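Local coordinates for transcriptional regulator (Vibrio virus VP882, PDB 7DWM), which probably binds DNA as a LuxR-type transcriptional regulator, with a PAS-fold domain that holds the small molecule 3,5-dimethylpyrazin-2-ol, at residues I134-A137 and V138-L142. Residues are numbered along the deposited sequence; the frame is centred on the assembly and turned at random.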
loop_
_atom_site.group_PDB
_atom_site.type_symbol
_atom_site.label_atom_id
_atom_site.label_comp_id
_atom_site.label_asym_id
_atom_site.label_seq_id
_atom_site.Cartn_x
_atom_site.Cartn_y
_atom_site.Cartn_z
ATOM N N ILE A 134 -10.145 -1.169 4.792
ATOM C CA ILE A 134 -9.935 -1.283 3.351
ATOM C C ILE A 134 -10.241 -2.703 2.870
ATOM O O ILE A 134 -10.629 -2.895 1.718
ATOM C CB ILE A 134 -8.518 -0.832 2.933
ATOM C CG1 ILE A 134 -8.289 0.669 3.149
ATOM C CG2 ILE A 134 -8.273 -1.112 1.474
ATOM C CD1 ILE A 134 -7.081 0.986 3.998
ATOM N N GLU A 135 -10.088 -3.719 3.728
ATOM C CA GLU A 135 -10.391 -5.068 3.258
ATOM C C GLU A 135 -11.884 -5.256 3.033
ATOM O O GLU A 135 -12.296 -5.836 2.016
ATOM C CB GLU A 135 -9.881 -6.106 4.252
ATOM C CG GLU A 135 -10.169 -7.526 3.807
ATOM C CD GLU A 135 -10.610 -8.419 4.946
ATOM O OE1 GLU A 135 -10.065 -9.531 5.071
ATOM O OE2 GLU A 135 -11.507 -8.014 5.713
ATOM N N ARG A 136 -12.715 -4.767 3.957
ATOM C CA ARG A 136 -14.154 -4.864 3.741
ATOM C C ARG A 136 -14.575 -4.020 2.537
ATOM O O ARG A 136 -15.412 -4.451 1.731
ATOM C CB ARG A 136 -14.917 -4.483 5.009
ATOM C CG ARG A 136 -14.927 -3.020 5.330
ATOM C CD ARG A 136 -16.210 -2.608 6.053
ATOM N NE ARG A 136 -17.345 -2.403 5.153
ATOM C CZ ARG A 136 -17.394 -1.489 4.186
ATOM N NH1 ARG A 136 -18.478 -1.389 3.433
ATOM N NH2 ARG A 136 -16.373 -0.670 3.970
ATOM N N ALA A 137 -13.954 -2.845 2.365
ATOM C CA ALA A 137 -14.253 -2.027 1.189
ATOM C C ALA A 137 -13.880 -2.747 -0.110
ATOM O O ALA A 137 -14.664 -2.765 -1.066
ATOM C CB ALA A 137 -13.524 -0.686 1.294
ATOM N N VAL A 138 -12.684 -3.342 -0.167
ATOM C CA VAL A 138 -12.208 -4.005 -1.378
ATOM C C VAL A 138 -13.014 -5.261 -1.701
ATOM O O VAL A 138 -13.240 -5.572 -2.879
ATOM C CB VAL A 138 -10.700 -4.307 -1.252
ATOM C CG1 VAL A 138 -10.233 -5.216 -2.375
ATOM C CG2 VAL A 138 -9.895 -3.020 -1.268
ATOM N N VAL A 139 -13.459 -6.010 -0.690
ATOM C CA VAL A 139 -14.190 -7.234 -1.017
ATOM C C VAL A 139 -15.659 -6.928 -1.318
ATOM O O VAL A 139 -16.338 -7.743 -1.953
ATOM C CB VAL A 139 -14.054 -8.306 0.071
ATOM C CG1 VAL A 139 -12.588 -8.589 0.363
ATOM C CG2 VAL A 139 -14.804 -7.895 1.324
ATOM N N GLU A 140 -16.183 -5.775 -0.877
ATOM C CA GLU A 140 -17.492 -5.370 -1.378
ATOM C C GLU A 140 -17.359 -4.473 -2.599
ATOM O O GLU A 140 -18.365 -3.973 -3.106
ATOM C CB GLU A 140 -18.315 -4.696 -0.274
ATOM C CG GLU A 140 -18.220 -3.191 -0.186
ATOM C CD GLU A 140 -19.165 -2.627 0.848
ATOM O OE1 GLU A 140 -19.479 -3.354 1.810
ATOM O OE2 GLU A 140 -19.593 -1.463 0.708
ATOM N N LEU A 141 -16.125 -4.294 -3.081
ATOM C CA LEU A 141 -15.877 -3.848 -4.448
ATOM C C LEU A 141 -16.183 -4.950 -5.458
ATOM O O LEU A 141 -16.470 -4.660 -6.625
ATOM C CB LEU A 141 -14.421 -3.385 -4.563
ATOM C CG LEU A 141 -13.686 -3.165 -5.885
ATOM C CD1 LEU A 141 -14.416 -2.174 -6.778
ATOM C CD2 LEU A 141 -12.251 -2.720 -5.608
ATOM N N LEU A 142 -16.124 -6.211 -5.034
ATOM C CA LEU A 142 -16.453 -7.335 -5.906
ATOM C C LEU A 142 -17.964 -7.539 -5.976
ATOM O O LEU A 142 -18.536 -8.302 -5.197
ATOM C CB LEU A 142 -15.787 -8.619 -5.408
ATOM C CG LEU A 142 -14.277 -8.773 -5.590
ATOM C CD1 LEU A 142 -13.666 -9.411 -4.352
ATOM C CD2 LEU A 142 -13.961 -9.595 -6.830
#
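R136 and E140, one helical turn apart, are joined by a salt bridge in which R136 NH1 lies 2.7 Å from E140 OE1. The two side chains run alongside each other, but their flat ends are turned 75° apart: NH1 sits above the carboxylate, nearer OE1 than OE2, and not in a planar two-pronged pairing. R136 reaches this position through a bent chain: chi1 of 73° sets CG between the backbone N and the carbonyl carbon, and further bends at chi2 and chi3 carry NH1 toward the carboxylate. E140 is extended beyond CG. Long charged residues suit this exposed face, where their ends can pair in contact with solvent. On another face, the methyl groups I134 CG2 and V138 CG2 meet at 3.7 Å. Both residues branch at CB, which sets a methyl close to the backbone, and this apolar side meets a second subunit.

Beneath these side chains runs the backbone ladder of an alpha-helix: V138 N donates to I134 O (2.8 Å), V139 N to E135 O (3.0 Å) and E140 N to R136 O (3.0 Å). This is the C-terminal end of helix 127-139, which follows strand 119-126 of the PAS-fold sheet. E140 is the first residue to leave helical geometry, and L141 N makes a weak hydrogen bond to V138 O, three residues back. A137 lies between the R136-E140 and I134-V138 sides, buried, where a methyl needs little room.

Farther out, I134, V138, L141 and L142 pack on L237, L91, V93 and F229 of the second subunit, respectively. Within its own chain, E135 OE1 hydrogen-bonds to S222 OG.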